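Local coordinates for protein aldo-keto reductase 1 (PDB 5KET) that probably reduces carbonyl compounds with bound NADP as cofactor, as a TIM-barrel member of the aldo/keto reductase family, at residues Ser242-Ile256 and Glu307-Arg321. Numbering follows the deposited sequence.
Sequences SAKFDPLTDPVVLKI and ELDSLDKRAAGRRFR
Leu-311 sets its isobutyl fork against the start of helix 251-256: CD1 touches Val-253 CG2, at 3.5 Å, and Val-252 CG1, while CD2 turns to the carboxylate of Asp-250. Its CG stands anti to the carbonyl carbon (chi1 -68°), which carries both methyls across to the helix. Val-252 and Leu-311 run past each other in opposite directions. Leu-308 comes in beside them, its CD2 3.7 Å from Val-252 CG1, and its side chain crosses that of Val-253 at about a right angle. Asp-250 is the N-cap residue; its CG is anti to the backbone N (chi1 -173°), and OD1 accepts from Val-252 N at 2.7 Å, nearly along the C-O axis. OD2 is hydrogen-bonded to Tyr-200 OH. With an alanine here, Val-252 N would probably lose its capping acceptor and Tyr-200 OH this partner. In the (beta/alpha)8 barrel of the aldo-keto reductases, the contact joins two outer helices, 251-260 and 302-310, and then follows the loop before the first and the loop after the second, toward the cofactor. Along those loops Lys-313 lays CE over one face of the Phe-245 ring, 3.8 Å from the centroid and 25° off the normal, and also makes a cation-pi contact with Tyr-200. Farther on, Arg-319 turns one face of its guanidinium to the backbone of Ser-242 and Ala-243, with the Phe-245 backbone at its edge: Ser-242 O sits 3.1 Å above the guanidinium plane, offset toward its rim, and Ala-243 CA lies over the same group, 3.4 Å from NH1. Glu-196 accepts from the backbone N of both Arg-319 and Phe-320, the latter touching the bound NADP.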
loop_
_atom_site.group_PDB
_atom_site.type_symbol
_atom_site.label_atom_id
_atom_site.label_comp_id
_atom_site.label_asym_id
_atom_site.label_seq_id
_atom_site.Cartn_x
_atom_site.Cartn_y
_atom_site.Cartn_z
ATOM N N SER A 242 2.636 -6.531 18.640
ATOM C CA SER A 242 1.791 -5.451 18.148
ATOM C C SER A 242 0.645 -5.969 17.292
ATOM O O SER A 242 -0.348 -5.256 17.106
ATOM C CB SER A 242 2.619 -4.451 17.346
ATOM O OG SER A 242 3.248 -5.081 16.246
ATOM N N ALA A 243 0.767 -7.183 16.754
ATOM C CA ALA A 243 -0.320 -7.801 16.008
ATOM C C ALA A 243 -1.419 -8.323 16.917
ATOM O O ALA A 243 -2.462 -8.761 16.417
ATOM C CB ALA A 243 0.216 -8.940 15.134
ATOM N N LYS A 244 -1.200 -8.301 18.233
ATOM C CA LYS A 244 -2.196 -8.691 19.224
ATOM C C LYS A 244 -3.004 -7.502 19.731
ATOM O O LYS A 244 -3.440 -7.506 20.888
ATOM C CB LYS A 244 -1.513 -9.403 20.396
ATOM C CG LYS A 244 -0.763 -10.686 20.036
ATOM C CD LYS A 244 -0.043 -11.264 21.255
ATOM C CE LYS A 244 0.366 -12.723 21.051
ATOM N NZ LYS A 244 1.265 -12.913 19.880
ATOM N N PHE A 245 -3.197 -6.474 18.904
ATOM C CA PHE A 245 -3.915 -5.264 19.297
ATOM C C PHE A 245 -4.925 -4.911 18.226
ATOM O O PHE A 245 -4.540 -4.581 17.102
ATOM C CB PHE A 245 -2.963 -4.090 19.506
ATOM C CG PHE A 245 -2.179 -4.173 20.761
ATOM C CD1 PHE A 245 -0.986 -4.867 20.796
ATOM C CD2 PHE A 245 -2.638 -3.566 21.916
ATOM C CE1 PHE A 245 -0.254 -4.951 21.958
ATOM C CE2 PHE A 245 -1.912 -3.646 23.082
ATOM C CZ PHE A 245 -0.715 -4.341 23.103
ATOM N N ASP A 246 -6.211 -4.946 18.574
ATOM C CA ASP A 246 -7.231 -4.704 17.564
ATOM C C ASP A 246 -7.824 -3.308 17.730
ATOM O O ASP A 246 -8.619 -3.078 18.658
ATOM C CB ASP A 246 -8.317 -5.766 17.634
ATOM C CG ASP A 246 -9.128 -5.852 16.363
ATOM O OD1 ASP A 246 -8.999 -4.954 15.501
ATOM O OD2 ASP A 246 -9.912 -6.820 16.228
ATOM N N PRO A 247 -7.497 -2.364 16.846
ATOM C CA PRO A 247 -8.064 -1.002 16.963
ATOM C C PRO A 247 -9.562 -0.931 16.701
ATOM O O PRO A 247 -10.163 0.127 16.942
ATOM C CB PRO A 247 -7.277 -0.207 15.909
ATOM C CG PRO A 247 -6.775 -1.242 14.949
ATOM C CD PRO A 247 -6.568 -2.498 15.721
ATOM N N LEU A 248 -10.188 -1.991 16.212
ATOM C CA LEU A 248 -11.636 -2.025 16.155
ATOM C C LEU A 248 -12.264 -2.506 17.456
ATOM O O LEU A 248 -13.471 -2.312 17.653
ATOM C CB LEU A 248 -12.101 -2.931 15.017
ATOM C CG LEU A 248 -11.430 -2.686 13.664
ATOM C CD1 LEU A 248 -11.357 -3.980 12.919
ATOM C CD2 LEU A 248 -12.181 -1.634 12.904
ATOM N N THR A 249 -11.492 -3.123 18.343
ATOM C CA THR A 249 -11.998 -3.483 19.659
ATOM C C THR A 249 -11.716 -2.424 20.706
ATOM O O THR A 249 -12.236 -2.532 21.816
ATOM C CB THR A 249 -11.395 -4.808 20.149
ATOM O OG1 THR A 249 -10.047 -4.589 20.600
ATOM C CG2 THR A 249 -11.436 -5.838 19.029
ATOM N N ASP A 250 -10.905 -1.421 20.379
ATOM C CA ASP A 250 -10.508 -0.429 21.371
ATOM C C ASP A 250 -11.738 0.344 21.853
ATOM O O ASP A 250 -12.549 0.790 21.034
ATOM C CB ASP A 250 -9.470 0.533 20.802
ATOM C CG ASP A 250 -8.903 1.477 21.847
ATOM O OD1 ASP A 250 -9.685 2.143 22.555
ATOM O OD2 ASP A 250 -7.662 1.536 21.972
ATOM N N PRO A 251 -11.905 0.507 23.165
ATOM C CA PRO A 251 -13.099 1.207 23.669
ATOM C C PRO A 251 -13.174 2.652 23.222
ATOM O O PRO A 251 -14.282 3.173 23.005
ATOM C CB PRO A 251 -12.964 1.108 25.197
ATOM C CG PRO A 251 -11.868 0.160 25.464
ATOM C CD PRO A 251 -11.170 -0.208 24.212
ATOM N N VAL A 252 -12.028 3.320 23.087
ATOM C CA VAL A 252 -12.023 4.690 22.582
ATOM C C VAL A 252 -12.720 4.754 21.232
ATOM O O VAL A 252 -13.644 5.552 21.035
ATOM C CB VAL A 252 -10.585 5.235 22.505
ATOM C CG1 VAL A 252 -10.518 6.414 21.544
ATOM C CG2 VAL A 252 -10.097 5.633 23.903
ATOM N N VAL A 253 -12.328 3.882 20.301
ATOM C CA VAL A 253 -12.912 3.983 18.968
ATOM C C VAL A 253 -14.379 3.569 18.979
ATOM O O VAL A 253 -15.193 4.116 18.221
ATOM C CB VAL A 253 -12.106 3.161 17.946
ATOM C CG1 VAL A 253 -12.506 3.563 16.533
ATOM C CG2 VAL A 253 -10.600 3.348 18.151
ATOM N N LEU A 254 -14.760 2.624 19.838
ATOM C CA LEU A 254 -16.173 2.256 19.921
ATOM C C LEU A 254 -17.003 3.374 20.525
ATOM O O LEU A 254 -18.121 3.643 20.062
ATOM C CB LEU A 254 -16.339 0.974 20.732
ATOM C CG LEU A 254 -15.820 -0.281 20.028
ATOM C CD1 LEU A 254 -15.824 -1.477 20.957
ATOM C CD2 LEU A 254 -16.656 -0.536 18.797
ATOM N N LYS A 255 -16.468 4.043 21.550
ATOM C CA LYS A 255 -17.152 5.200 22.112
ATOM C C LYS A 255 -17.392 6.262 21.046
ATOM O O LYS A 255 -18.506 6.784 20.917
ATOM C CB LYS A 255 -16.351 5.774 23.282
ATOM N N ILE A 256 -16.365 6.569 20.247
ATOM C CA ILE A 256 -16.533 7.567 19.192
ATOM C C ILE A 256 -17.468 7.042 18.105
ATOM O O ILE A 256 -18.197 7.821 17.476
ATOM C CB ILE A 256 -15.166 8.007 18.618
ATOM C CG1 ILE A 256 -14.444 8.987 19.552
ATOM C CG2 ILE A 256 -15.345 8.745 17.313
ATOM C CD1 ILE A 256 -13.653 8.380 20.653
ATOM N N GLU A 307 -8.512 12.066 21.209
ATOM C CA GLU A 307 -8.603 10.746 21.817
ATOM C C GLU A 307 -8.037 9.690 20.877
ATOM O O GLU A 307 -7.313 8.787 21.312
ATOM C CB GLU A 307 -10.048 10.417 22.181
ATOM C CG GLU A 307 -10.789 11.520 22.913
ATOM C CD GLU A 307 -12.296 11.338 22.831
ATOM O OE1 GLU A 307 -13.021 12.326 22.577
ATOM O OE2 GLU A 307 -12.758 10.191 23.007
ATOM N N LEU A 308 -8.335 9.799 19.580
ATOM C CA LEU A 308 -7.741 8.875 18.618
ATOM C C LEU A 308 -6.239 9.090 18.500
ATOM O O LEU A 308 -5.489 8.129 18.274
ATOM C CB LEU A 308 -8.420 9.022 17.252
ATOM C CG LEU A 308 -9.929 8.745 17.234
ATOM C CD1 LEU A 308 -10.473 8.742 15.817
ATOM C CD2 LEU A 308 -10.285 7.446 17.956
ATOM N N ASP A 309 -5.777 10.333 18.651
ATOM C CA ASP A 309 -4.342 10.575 18.665
ATOM C C ASP A 309 -3.682 9.919 19.873
ATOM O O ASP A 309 -2.541 9.449 19.776
ATOM C CB ASP A 309 -4.058 12.081 18.639
ATOM C CG ASP A 309 -4.275 12.704 17.262
ATOM O OD1 ASP A 309 -4.369 11.957 16.262
ATOM O OD2 ASP A 309 -4.341 13.951 17.180
ATOM N N SER A 310 -4.381 9.861 21.012
ATOM C CA SER A 310 -3.801 9.228 22.192
ATOM C C SER A 310 -3.579 7.738 21.981
ATOM O O SER A 310 -2.701 7.144 22.619
ATOM C CB SER A 310 -4.687 9.460 23.415
ATOM O OG SER A 310 -4.544 10.782 23.908
ATOM N N LEU A 311 -4.349 7.123 21.088
ATOM C CA LEU A 311 -4.252 5.685 20.898
ATOM C C LEU A 311 -2.947 5.271 20.242
ATOM O O LEU A 311 -2.582 4.093 20.318
ATOM C CB LEU A 311 -5.427 5.204 20.055
ATOM C CG LEU A 311 -6.786 5.296 20.742
ATOM C CD1 LEU A 311 -7.845 4.807 19.775
ATOM C CD2 LEU A 311 -6.763 4.535 22.060
ATOM N N ASP A 312 -2.241 6.212 19.618
ATOM C CA ASP A 312 -1.057 5.898 18.822
ATOM C C ASP A 312 0.028 5.254 19.677
ATOM O O ASP A 312 0.366 5.751 20.755
ATOM C CB ASP A 312 -0.538 7.176 18.156
ATOM C CG ASP A 312 0.719 6.957 17.319
ATOM O OD1 ASP A 312 1.039 5.793 16.983
ATOM O OD2 ASP A 312 1.380 7.970 16.981
ATOM N N LYS A 313 0.559 4.131 19.193
ATOM C CA LYS A 313 1.633 3.410 19.858
ATOM C C LYS A 313 3.002 3.691 19.250
ATOM O O LYS A 313 3.997 3.138 19.727
ATOM C CB LYS A 313 1.358 1.902 19.821
ATOM C CG LYS A 313 0.166 1.474 20.668
ATOM C CD LYS A 313 -0.171 0.002 20.468
ATOM C CE LYS A 313 -1.000 -0.527 21.632
ATOM N NZ LYS A 313 -2.192 0.324 21.892
ATOM N N ARG A 314 3.067 4.551 18.225
ATOM C CA ARG A 314 4.282 4.848 17.474
ATOM C C ARG A 314 5.100 3.596 17.192
ATOM O O ARG A 314 4.527 2.557 16.861
ATOM C CB ARG A 314 5.114 5.888 18.204
ATOM C CG ARG A 314 4.275 6.927 18.884
ATOM C CD ARG A 314 5.129 7.860 19.700
ATOM N NE ARG A 314 5.535 7.244 20.971
ATOM C CZ ARG A 314 4.753 7.110 22.032
ATOM N NH1 ARG A 314 3.500 7.541 22.000
ATOM N NH2 ARG A 314 5.209 6.539 23.124
ATOM N N ALA A 315 6.422 3.679 17.328
ATOM C CA ALA A 315 7.275 2.530 17.045
ATOM C C ALA A 315 6.791 1.300 17.800
ATOM O O ALA A 315 6.594 1.331 19.019
ATOM C CB ALA A 315 8.723 2.842 17.408
ATOM N N ALA A 316 6.569 0.231 17.050
ATOM C CA ALA A 316 6.140 -1.057 17.590
ATOM C C ALA A 316 4.893 -1.019 18.480
ATOM O O ALA A 316 4.996 -1.290 19.672
ATOM C CB ALA A 316 7.292 -1.688 18.363
ATOM N N GLY A 317 3.725 -0.689 17.926
ATOM C CA GLY A 317 3.574 -0.176 16.578
ATOM C C GLY A 317 3.424 -1.126 15.407
ATOM O O GLY A 317 2.312 -1.535 15.069
ATOM N N ARG A 318 4.548 -1.456 14.771
ATOM C CA ARG A 318 4.510 -2.176 13.507
ATOM C C ARG A 318 4.075 -3.615 13.706
ATOM O O ARG A 318 4.630 -4.337 14.537
ATOM C CB ARG A 318 5.877 -2.172 12.836
ATOM C CG ARG A 318 6.584 -0.873 12.916
ATOM C CD ARG A 318 8.038 -1.019 12.548
ATOM N NE ARG A 318 8.548 0.288 12.200
ATOM C CZ ARG A 318 8.205 0.935 11.100
ATOM N NH1 ARG A 318 7.400 0.360 10.217
ATOM N NH2 ARG A 318 8.688 2.143 10.866
ATOM N N ARG A 319 3.091 -4.035 12.920
ATOM C CA ARG A 319 2.862 -5.451 12.690
ATOM C C ARG A 319 3.509 -5.926 11.411
ATOM O O ARG A 319 3.903 -7.092 11.321
ATOM C CB ARG A 319 1.372 -5.745 12.594
ATOM C CG ARG A 319 0.604 -4.890 13.503
ATOM C CD ARG A 319 -0.754 -4.486 12.953
ATOM N NE ARG A 319 -1.604 -4.126 14.106
ATOM C CZ ARG A 319 -2.486 -4.942 14.667
ATOM N NH1 ARG A 319 -2.659 -6.181 14.213
ATOM N NH2 ARG A 319 -3.179 -4.557 15.692
ATOM N N PHE A 320 3.587 -5.052 10.409
ATOM C CA PHE A 320 4.286 -5.365 9.164
ATOM C C PHE A 320 5.763 -5.012 9.329
ATOM O O PHE A 320 6.303 -4.090 8.714
ATOM C CB PHE A 320 3.650 -4.633 7.992
ATOM C CG PHE A 320 2.263 -5.105 7.669
ATOM C CD1 PHE A 320 1.177 -4.724 8.454
ATOM C CD2 PHE A 320 2.046 -5.941 6.586
ATOM C CE1 PHE A 320 -0.096 -5.171 8.155
ATOM C CE2 PHE A 320 0.785 -6.383 6.283
ATOM C CZ PHE A 320 -0.292 -5.997 7.064
ATOM N N ARG A 321 6.409 -5.759 10.221
ATOM C CA ARG A 321 7.837 -5.610 10.409
ATOM C C ARG A 321 8.580 -6.321 9.288
ATOM O O ARG A 321 8.002 -7.064 8.490
ATOM C CB ARG A 321 8.275 -6.167 11.765
ATOM C CG ARG A 321 7.371 -5.791 12.913
ATOM C CD ARG A 321 8.027 -6.082 14.254
ATOM N NE ARG A 321 8.828 -4.953 14.725
ATOM C CZ ARG A 321 8.343 -3.930 15.431
ATOM N NH1 ARG A 321 7.049 -3.886 15.750
ATOM N NH2 ARG A 321 9.152 -2.946 15.816
#